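PDB 4H4N: hypothetical protein BA_2335, which is of unknown function, a small all-beta protein from Bacillus anthracis that belongs to the BA_2335-like family. Local coordinates for residues A[11-25]-A[51-64]. Residues are numbered along the deposited sequence; the frame is centred on the assembly and turned at random. Where two conformers were deposited one is given.
Sequences FKVPPNSKLKVTFFG and YPNYTKYETEVRSL. With SO4 (sulfate ion), chain F.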
ATOM      1  N   PHE A  11      -0.287  -2.694  -6.919  1.00  9.81           N
ATOM      2  CA  PHE A  11       0.045  -3.460  -5.725  1.00 10.40           C
ATOM      3  C   PHE A  11      -0.770  -4.737  -5.647  1.00 10.61           C
ATOM      4  O   PHE A  11      -1.948  -4.746  -5.936  1.00 11.92           O
ATOM      5  CB  PHE A  11      -0.239  -2.635  -4.470  1.00 11.21           C
ATOM      6  CG  PHE A  11       0.605  -1.432  -4.365  1.00 11.68           C
ATOM      7  CD1 PHE A  11       1.888  -1.536  -3.870  1.00 13.21           C
ATOM      8  CD2 PHE A  11       0.153  -0.205  -4.785  1.00 12.81           C
ATOM      9  CE1 PHE A  11       2.712  -0.441  -3.801  1.00 14.70           C
ATOM     10  CE2 PHE A  11       0.961   0.910  -4.699  1.00 14.04           C
ATOM     11  CZ  PHE A  11       2.246   0.787  -4.216  1.00 14.55           C
ATOM     12  N   LYS A  12      -0.121  -5.817  -5.246  1.00 10.91           N
ATOM     13  CA  LYS A  12      -0.807  -7.079  -5.007  1.00 11.03           C
ATOM     14  C   LYS A  12      -1.094  -7.177  -3.521  1.00 10.83           C
ATOM     15  O   LYS A  12      -0.183  -7.153  -2.696  1.00 13.34           O
ATOM     16  CB  LYS A  12       0.041  -8.260  -5.453  1.00 11.92           C
ATOM     17  CG  LYS A  12      -0.660  -9.590  -5.273  1.00 13.28           C
ATOM     18  CD  LYS A  12       0.072 -10.713  -5.976  1.00 15.64           C
ATOM     19  CE  LYS A  12       1.446 -10.954  -5.388  1.00 17.39           C
ATOM     20  NZ  LYS A  12       2.190 -11.991  -6.114  1.00 18.97           N
ATOM     21  N   VAL A  13      -2.354  -7.300  -3.168  1.00  9.53           N
ATOM     22  CA  VAL A  13      -2.755  -7.400  -1.788  1.00  9.40           C
ATOM     23  C   VAL A  13      -3.028  -8.869  -1.499  1.00  9.18           C
ATOM     24  O   VAL A  13      -3.870  -9.481  -2.145  1.00  9.30           O
ATOM     25  CB  VAL A  13      -3.977  -6.559  -1.469  1.00 10.13           C
ATOM     26  CG1 VAL A  13      -4.243  -6.563   0.025  1.00 11.35           C
ATOM     27  CG2 VAL A  13      -3.805  -5.132  -2.000  1.00 12.33           C
ATOM     28  N   PRO A  14      -2.328  -9.462  -0.526  1.00  9.58           N
ATOM     29  CA  PRO A  14      -2.573 -10.872  -0.250  1.00 10.10           C
ATOM     30  C   PRO A  14      -3.972 -11.130   0.278  1.00  9.21           C
ATOM     31  O   PRO A  14      -4.671 -10.206   0.704  1.00  9.00           O
ATOM     32  CB  PRO A  14      -1.519 -11.207   0.819  1.00 11.16           C
ATOM     33  CG  PRO A  14      -0.465 -10.193   0.656  1.00 11.84           C
ATOM     34  CD  PRO A  14      -1.190  -8.943   0.248  1.00 10.35           C
ATOM     35  N   PRO A  15      -4.403 -12.390   0.250  1.00  9.39           N
ATOM     36  CA  PRO A  15      -5.709 -12.738   0.777  1.00  9.38           C
ATOM     37  C   PRO A  15      -5.936 -12.279   2.202  1.00  8.75           C
ATOM     38  O   PRO A  15      -5.028 -12.340   3.033  1.00  8.93           O
ATOM     39  CB  PRO A  15      -5.707 -14.280   0.736  1.00 10.38           C
ATOM     40  CG  PRO A  15      -4.734 -14.624  -0.344  1.00 11.71           C
ATOM     41  CD  PRO A  15      -3.672 -13.580  -0.216  1.00 10.41           C
ATOM     42  N   ASN A  16      -7.136 -11.805   2.484  0.70  8.67           N
ATOM     43  CA  ASN A  16      -7.519 -11.520   3.866  0.70  9.21           C
ATOM     44  C   ASN A  16      -6.553 -10.566   4.541  0.70  8.60           C
ATOM     45  O   ASN A  16      -6.181 -10.766   5.701  0.70  9.32           O
ATOM     46  CB  ASN A  16      -7.602 -12.843   4.644  0.70 10.30           C
ATOM     47  CG  ASN A  16      -8.583 -13.787   4.034  0.70 12.93           C
ATOM     48  OD1 ASN A  16      -9.740 -13.442   3.869  0.70 16.07           O
ATOM     49  ND2 ASN A  16      -8.129 -14.968   3.665  0.70 16.47           N
ATOM     50  N   SER A  17      -6.167  -9.515   3.824  1.00  8.06           N
ATOM     51  CA  SER A  17      -5.126  -8.633   4.306  1.00  7.91           C
ATOM     52  C   SER A  17      -5.388  -7.182   3.951  1.00  7.67           C
ATOM     53  O   SER A  17      -6.199  -6.850   3.086  1.00  8.62           O
ATOM     54  CB  SER A  17      -3.767  -9.030   3.684  1.00  8.59           C
ATOM     55  OG  SER A  17      -3.374 -10.342   4.014  1.00  9.72           O
ATOM     56  N   LYS A  18      -4.653  -6.319   4.640  1.00  7.54           N
ATOM     57  CA  LYS A  18      -4.544  -4.911   4.333  1.00  7.88           C
ATOM     58  C   LYS A  18      -3.090  -4.636   3.966  1.00  7.89           C
ATOM     59  O   LYS A  18      -2.177  -5.013   4.692  1.00  9.91           O
ATOM     60  CB  LYS A  18      -4.941  -4.059   5.543  1.00  9.00           C
ATOM     61  CG  LYS A  18      -4.748  -2.556   5.308  1.00 11.10           C
ATOM     62  CD  LYS A  18      -5.054  -1.694   6.499  1.00 12.97           C
ATOM     63  CE  LYS A  18      -6.529  -1.663   6.760  1.00 15.13           C
ATOM     64  NZ  LYS A  18      -6.890  -0.545   7.692  1.00 15.48           N
ATOM     65  N   LEU A  19      -2.871  -3.993   2.834  1.00  7.20           N
ATOM     66  CA  LEU A  19      -1.556  -3.545   2.425  1.00  7.53           C
ATOM     67  C   LEU A  19      -1.426  -2.064   2.759  1.00  7.72           C
ATOM     68  O   LEU A  19      -2.266  -1.259   2.364  1.00  9.19           O
ATOM     69  CB  LEU A  19      -1.359  -3.746   0.934  1.00  8.72           C
ATOM     70  CG  LEU A  19       0.090  -3.563   0.448  1.00 10.36           C
ATOM     71  CD1 LEU A  19       0.976  -4.730   0.859  1.00 12.75           C
ATOM     72  CD2 LEU A  19       0.126  -3.334  -1.053  1.00 12.85           C
ATOM     73  N   LYS A  20      -0.369  -1.717   3.483  0.60  7.84           N
ATOM     74  CA  LYS A  20      -0.074  -0.345   3.882  0.60  8.35           C
ATOM     75  C   LYS A  20       1.152   0.119   3.115  0.60  7.87           C
ATOM     76  O   LYS A  20       2.215  -0.473   3.267  0.60  8.87           O
ATOM     77  CB  LYS A  20       0.181  -0.276   5.385  0.60  9.99           C
ATOM     78  CG  LYS A  20      -0.996  -0.742   6.250  0.60 12.49           C
ATOM     79  CD  LYS A  20      -0.719  -0.517   7.741  0.60 16.86           C
ATOM     80  CE  LYS A  20      -1.922  -0.817   8.616  0.60 19.52           C
ATOM     81  NZ  LYS A  20      -1.717  -0.327  10.011  0.60 21.86           N
ATOM     82  N   VAL A  21       1.004   1.181   2.328  1.00  8.03           N
ATOM     83  CA  VAL A  21       2.068   1.719   1.502  1.00  8.27           C
ATOM     84  C   VAL A  21       2.508   3.043   2.124  1.00  7.99           C
ATOM     85  O   VAL A  21       1.694   3.939   2.313  1.00  9.88           O
ATOM     86  CB  VAL A  21       1.582   1.959   0.058  1.00  9.49           C
ATOM     87  CG1 VAL A  21       2.719   2.461  -0.816  1.00 10.85           C
ATOM     88  CG2 VAL A  21       0.951   0.688  -0.528  1.00 11.23           C
ATOM     89  N   THR A  22       3.786   3.145   2.464  1.00  7.71           N
ATOM     90  CA  THR A  22       4.351   4.360   3.020  1.00  7.98           C
ATOM     91  C   THR A  22       5.263   5.003   1.994  1.00  7.33           C
ATOM     92  O   THR A  22       6.139   4.351   1.439  1.00  7.90           O
ATOM     93  CB  THR A  22       5.143   4.053   4.301  1.00  9.09           C
ATOM     94  OG1 THR A  22       4.296   3.393   5.242  1.00 11.85           O
ATOM     95  CG2 THR A  22       5.662   5.329   4.922  1.00 10.76           C
ATOM     96  N   PHE A  23       5.045   6.287   1.747  1.00  7.22           N
ATOM     97  CA  PHE A  23       5.863   7.080   0.839  1.00  7.53           C
ATOM     98  C   PHE A  23       6.866   7.884   1.646  1.00  7.95           C
ATOM     99  O   PHE A  23       6.508   8.498   2.655  1.00  9.15           O
ATOM    100  CB  PHE A  23       4.972   8.036   0.028  1.00  8.17           C
ATOM    101  CG  PHE A  23       4.064   7.320  -0.942  1.00  8.40           C
ATOM    102  CD1 PHE A  23       4.526   6.947  -2.186  1.00  9.50           C
ATOM    103  CD2 PHE A  23       2.767   7.003  -0.621  1.00  9.66           C
ATOM    104  CE1 PHE A  23       3.703   6.286  -3.097  1.00 10.65           C
ATOM    105  CE2 PHE A  23       1.944   6.335  -1.521  1.00 11.35           C
ATOM    106  CZ  PHE A  23       2.419   5.984  -2.755  1.00 11.04           C
ATOM    107  N   PHE A  24       8.113   7.885   1.188  1.00  7.76           N
ATOM    108  CA  PHE A  24       9.232   8.528   1.865  1.00  8.10           C
ATOM    109  C   PHE A  24       9.878   9.563   0.979  1.00  7.90           C
ATOM    110  O   PHE A  24       9.888   9.446  -0.242  1.00  8.54           O
ATOM    111  CB  PHE A  24      10.313   7.486   2.225  1.00  8.87           C
ATOM    112  CG  PHE A  24       9.870   6.450   3.225  1.00  8.98           C
ATOM    113  CD1 PHE A  24      10.016   6.646   4.588  1.00 10.58           C
ATOM    114  CD2 PHE A  24       9.273   5.267   2.803  1.00  9.33           C
ATOM    115  CE1 PHE A  24       9.604   5.690   5.492  1.00 11.29           C
ATOM    116  CE2 PHE A  24       8.872   4.315   3.717  1.00 10.68           C
ATOM    117  CZ  PHE A  24       9.054   4.520   5.059  1.00 11.17           C
ATOM    118  N   GLY A  25      10.471  10.571   1.619  1.00  8.39           N
ATOM    119  CA  GLY A  25      11.205  11.608   0.926  1.00  8.74           C
ATOM    120  C   GLY A  25      12.711  11.416   1.001  1.00  8.27           C
ATOM    121  O   GLY A  25      13.218  10.380   1.427  1.00  8.88           O
ATOM    122  N   TYR A  51      -1.038  10.217  -5.307  1.00 11.63           N
ATOM    123  CA  TYR A  51       0.025  10.117  -4.347  1.00 12.29           C
ATOM    124  C   TYR A  51       0.878  11.359  -4.485  1.00 13.03           C
ATOM    125  O   TYR A  51       0.960  11.948  -5.557  1.00 12.98           O
ATOM    126  CB  TYR A  51       0.865   8.836  -4.546  1.00 12.80           C
ATOM    127  CG  TYR A  51       1.344   8.592  -5.944  1.00 12.23           C
ATOM    128  CD1 TYR A  51       2.524   9.165  -6.417  1.00 12.97           C
ATOM    129  CD2 TYR A  51       0.647   7.741  -6.796  1.00 12.51           C
ATOM    130  CE1 TYR A  51       2.969   8.923  -7.700  1.00 13.44           C
ATOM    131  CE2 TYR A  51       1.091   7.497  -8.096  1.00 13.18           C
ATOM    132  CZ  TYR A  51       2.266   8.082  -8.528  1.00 13.46           C
ATOM    133  OH  TYR A  51       2.750   7.836  -9.791  1.00 15.63           O
ATOM    134  N   PRO A  52       1.552  11.748  -3.406  1.00 14.16           N
ATOM    135  CA  PRO A  52       2.423  12.900  -3.483  1.00 14.73           C
ATOM    136  C   PRO A  52       3.711  12.566  -4.206  1.00 14.28           C
ATOM    137  O   PRO A  52       4.047  11.397  -4.390  1.00 14.52           O
ATOM    138  CB  PRO A  52       2.743  13.179  -2.010  1.00 16.04           C
ATOM    139  CG  PRO A  52       2.648  11.868  -1.357  1.00 15.94           C
ATOM    140  CD  PRO A  52       1.536  11.165  -2.048  1.00 14.72           C
ATOM    141  N   ASN A  53       4.431  13.597  -4.613  1.00 14.88           N
ATOM    142  CA  ASN A  53       5.773  13.389  -5.115  1.00 14.70           C
ATOM    143  C   ASN A  53       6.531  12.648  -4.019  1.00 13.66           C
ATOM    144  O   ASN A  53       6.360  12.938  -2.841  1.00 14.33           O
ATOM    145  CB  ASN A  53       6.449  14.710  -5.460  1.00 16.27           C
ATOM    146  CG  ASN A  53       5.831  15.384  -6.669  1.00 20.25           C
ATOM    147  OD1 ASN A  53       5.171  14.743  -7.487  1.00 24.28           O
ATOM    148  ND2 ASN A  53       6.062  16.681  -6.799  1.00 24.43           N
ATOM    149  N   TYR A  54       7.324  11.659  -4.405  1.00 12.30           N
ATOM    150  CA  TYR A  54       7.996  10.786  -3.443  1.00 11.40           C
ATOM    151  C   TYR A  54       9.342  10.337  -3.969  1.00 10.32           C
ATOM    152  O   TYR A  54       9.608  10.379  -5.160  1.00 11.77           O
ATOM    153  CB  TYR A  54       7.117   9.545  -3.126  1.00 11.40           C
ATOM    154  CG  TYR A  54       7.027   8.545  -4.255  1.00 11.69           C
ATOM    155  CD1 TYR A  54       6.110   8.701  -5.276  1.00 13.70           C
ATOM    156  CD2 TYR A  54       7.888   7.463  -4.313  1.00 12.00           C
ATOM    157  CE1 TYR A  54       6.047   7.796  -6.315  1.00 14.66           C
ATOM    158  CE2 TYR A  54       7.829   6.547  -5.349  1.00 13.70           C
ATOM    159  CZ  TYR A  54       6.918   6.717  -6.348  1.00 14.58           C
ATOM    160  OH  TYR A  54       6.880   5.810  -7.383  1.00 18.32           O
ATOM    161  N   THR A  55      10.184   9.884  -3.052  1.00  9.23           N
ATOM    162  CA  THR A  55      11.478   9.332  -3.381  1.00  9.45           C
ATOM    163  C   THR A  55      11.439   7.801  -3.464  1.00  8.97           C
ATOM    164  O   THR A  55      11.981   7.221  -4.411  1.00 10.27           O
ATOM    165  CB  THR A  55      12.521   9.832  -2.379  1.00  9.94           C
ATOM    166  OG1 THR A  55      12.563  11.274  -2.430  1.00 11.35           O
ATOM    167  CG2 THR A  55      13.866   9.267  -2.673  1.00 11.31           C
ATOM    168  N   LYS A  56      10.829   7.163  -2.474  1.00  9.01           N
ATOM    169  CA  LYS A  56      10.609   5.719  -2.548  1.00  9.33           C
ATOM    170  C   LYS A  56       9.361   5.397  -1.745  1.00  8.39           C
ATOM    171  O   LYS A  56       8.842   6.244  -1.021  1.00  8.99           O
ATOM    172  CB  LYS A  56      11.776   4.896  -1.999  1.00 10.94           C
ATOM    173  CG  LYS A  56      11.937   4.993  -0.512  1.00 12.82           C
ATOM    174  CD  LYS A  56      12.764   3.838   0.036  1.00 14.37           C
ATOM    175  CE  LYS A  56      12.857   3.903   1.547  1.00 15.39           C
ATOM    176  NZ  LYS A  56      13.603   2.712   2.072  1.00 15.19           N
ATOM    177  N   TYR A  57       8.855   4.179  -1.930  1.00  8.02           N
ATOM    178  CA  TYR A  57       7.808   3.673  -1.071  1.00  7.75           C
ATOM    179  C   TYR A  57       8.244   2.328  -0.511  1.00  7.72           C
ATOM    180  O   TYR A  57       9.117   1.657  -1.054  1.00  8.70           O
ATOM    181  CB  TYR A  57       6.447   3.566  -1.795  1.00  8.77           C
ATOM    182  CG  TYR A  57       6.395   2.539  -2.882  1.00  9.19           C
ATOM    183  CD1 TYR A  57       6.200   1.205  -2.577  1.00  9.94           C
ATOM    184  CD2 TYR A  57       6.534   2.885  -4.204  1.00 11.67           C
ATOM    185  CE1 TYR A  57       6.191   0.227  -3.553  1.00 12.08           C
ATOM    186  CE2 TYR A  57       6.502   1.911  -5.205  1.00 13.18           C
ATOM    187  CZ  TYR A  57       6.327   0.585  -4.870  1.00 13.01           C
ATOM    188  OH  TYR A  57       6.298  -0.368  -5.867  1.00 17.00           O
ATOM    189  N   GLU A  58       7.607   1.951   0.586  1.00  7.44           N
ATOM    190  CA  GLU A  58       7.733   0.607   1.149  1.00  8.01           C
ATOM    191  C   GLU A  58       6.333   0.114   1.475  1.00  8.12           C
ATOM    192  O   GLU A  58       5.401   0.894   1.614  1.00  9.44           O
ATOM    193  CB  GLU A  58       8.594   0.590   2.407  1.00  8.75           C
ATOM    194  CG  GLU A  58       9.993   1.102   2.203  1.00  9.58           C
ATOM    195  CD  GLU A  58      10.923   0.190   1.408  1.00 11.06           C
ATOM    196  OE1 GLU A  58      10.555  -0.939   1.035  1.00 12.35           O
ATOM    197  OE2 GLU A  58      12.065   0.639   1.162  1.00 13.81           O
ATOM    198  N   THR A  59       6.184  -1.191   1.590  1.00  8.64           N
ATOM    199  CA  THR A  59       4.912  -1.805   1.884  1.00  8.95           C
ATOM    200  C   THR A  59       4.979  -2.702   3.103  1.00  8.37           C
ATOM    201  O   THR A  59       6.018  -3.290   3.427  1.00  9.47           O
ATOM    202  CB  THR A  59       4.389  -2.624   0.685  1.00 10.63           C
ATOM    203  OG1 THR A  59       5.266  -3.717   0.428  1.00 14.13           O
ATOM    204  CG2 THR A  59       4.282  -1.781  -0.555  1.00 12.25           C
ATOM    205  N   GLU A  60       3.832  -2.836   3.750  1.00  8.39           N
ATOM    206  CA  GLU A  60       3.612  -3.722   4.873  1.00  9.17           C
ATOM    207  C   GLU A  60       2.287  -4.430   4.669  1.00  8.15           C
ATOM    208  O   GLU A  60       1.335  -3.836   4.189  1.00  9.91           O
ATOM    209  CB  GLU A  60       3.490  -2.930   6.198  1.00 10.41           C
ATOM    210  CG  GLU A  60       4.747  -2.268   6.642  1.00 11.28           C
ATOM    211  CD  GLU A  60       4.498  -1.318   7.775  1.00 12.14           C
ATOM    212  OE1 GLU A  60       3.874  -0.256   7.522  1.00 15.30           O
ATOM    213  OE2 GLU A  60       4.968  -1.582   8.910  1.00 11.63           O
ATOM    214  N   VAL A  61       2.206  -5.675   5.119  1.00  8.67           N
ATOM    215  CA  VAL A  61       0.972  -6.453   5.075  1.00  9.17           C
ATOM    216  C   VAL A  61       0.481  -6.676   6.488  1.00  8.51           C
ATOM    217  O   VAL A  61       1.259  -7.057   7.365  1.00 10.23           O
ATOM    218  CB  VAL A  61       1.225  -7.815   4.401  1.00 10.78           C
ATOM    219  CG1 VAL A  61      -0.029  -8.697   4.479  1.00 12.52           C
ATOM    220  CG2 VAL A  61       1.695  -7.647   2.987  1.00 13.12           C
ATOM    221  N   ARG A  62      -0.808  -6.455   6.705  1.00  8.59           N
ATOM    222  CA  ARG A  62      -1.435  -6.751   7.971  1.00  8.96           C
ATOM    223  C   ARG A  62      -2.653  -7.630   7.718  1.00  8.64           C
ATOM    224  O   ARG A  62      -3.188  -7.657   6.627  1.00  8.67           O
ATOM    225  CB  ARG A  62      -1.797  -5.469   8.689  1.00 10.77           C
ATOM    226  CG  ARG A  62      -0.549  -4.615   8.965  1.00 12.18           C
ATOM    227  CD  ARG A  62       0.548  -5.315   9.834  1.00 13.63           C
ATOM    228  NE  ARG A  62       1.734  -4.470   9.926  1.00 13.77           N
ATOM    229  CZ  ARG A  62       1.804  -3.417  10.726  1.00 14.83           C
ATOM    230  NH1 ARG A  62       0.800  -3.129  11.536  1.00 18.59           N
ATOM    231  NH2 ARG A  62       2.869  -2.652  10.747  1.00 16.28           N
ATOM    232  N   SER A  63      -3.077  -8.349   8.745  1.00  9.24           N
ATOM    233  CA  SER A  63      -4.170  -9.276   8.627  1.00  9.67           C
ATOM    234  C   SER A  63      -5.515  -8.617   8.866  1.00 10.65           C
ATOM    235  O   SER A  63      -5.641  -7.731   9.706  1.00 12.67           O
ATOM    236  CB  SER A  63      -3.984 -10.378   9.663  1.00 10.52           C
ATOM    237  OG  SER A  63      -5.010 -11.344   9.607  1.00 12.57           O
ATOM    238  N   LEU A  64      -6.534  -9.079   8.134  1.00 11.00           N
ATOM    239  CA  LEU A  64      -7.952  -8.695   8.386  1.00 13.32           C
ATOM    240  C   LEU A  64      -8.713  -9.679   9.275  1.00 15.49           C
ATOM    241  O   LEU A  64      -9.960  -9.650   9.332  1.00 16.77           O
ATOM    242  CB  LEU A  64      -8.744  -8.530   7.104  1.00 13.00           C
ATOM    243  CG  LEU A  64      -8.245  -7.474   6.173  1.00 13.70           C
ATOM    244  CD1 LEU A  64      -9.160  -7.396   4.965  1.00 16.01           C
ATOM    245  CD2 LEU A  64      -8.187  -6.132   6.852  1.00 15.25           C
TER
HETATM  246  S   SO4 F 105       1.428   0.286  12.312  0.50 32.14           S
HETATM  247  O1  SO4 F 105       0.876  -0.608  13.323  0.50 32.27           O
HETATM  248  O2  SO4 F 105       0.445   0.442  11.248  0.50 31.78           O
HETATM  249  O3  SO4 F 105       2.669  -0.255  11.767  0.50 31.97           O
HETATM  250  O4  SO4 F 105       1.697   1.584  12.923  0.50 32.37           O
HETATM  251  O   HOH W   1      -4.744 -12.621   7.149  1.00 18.94           O
HETATM  252  O   HOH W   2       4.025   0.755   4.951  1.00 16.42           O
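F11 turns its ring edge to one face of Y57 in a T-shaped pair, the planes at 74° and F11 CE1 3.6 Å from Y57 CE1. One face of F11 is covered by V21 CG2, over the ring centre. F23 likewise points its edge at a face of Y54, with F23 CD1 3.6 Å from Y54 CG. K56 CA and P52 O lie at the Y54 rim, in its plane. The Y51 ring is nearly parallel to F23 but slid aside; its CB does the touching, against F23 CZ. With chi1 of 72°, Y54 has CG between its backbone N and carbonyl carbon, which turns a ring face toward the F23 edge. On the other side of the sheet, K56 O sits in plane at the edge of F24, and E58 CG packs obliquely on F24 CE2 at 3.7 Å.

Strands 17-24 and 56-63 are antiparallel neighbours in a three-stranded sheet; strand 30-38 flanks 17-24 on its far side. Paired backbone bonds join K18 to R62, K20 to E60 and T22 to E58. A classic bulge follows: T55 and K56 both face F24, and the K56 N bond to F24 O is weak. At the other end L64 N donates to N16 O.

K20, E60 and R62 form a charged patch on the F24 face. K20 NZ and R62 NH2 each donate to a sulfate, probably from the crystallisation liquor, at 2.6 Å to SO4 O2 and O3 respectively. R62 NH1 points almost straight at SO4 O1. R62 NH2 also meets E60 OE2 from above the carboxylate plane, a salt bridge of 3.0 Å. One water donates to K20 O and E60 OE1 and accepts from T22 OG1; N33 OD1 is a further polar partner of that hydroxyl.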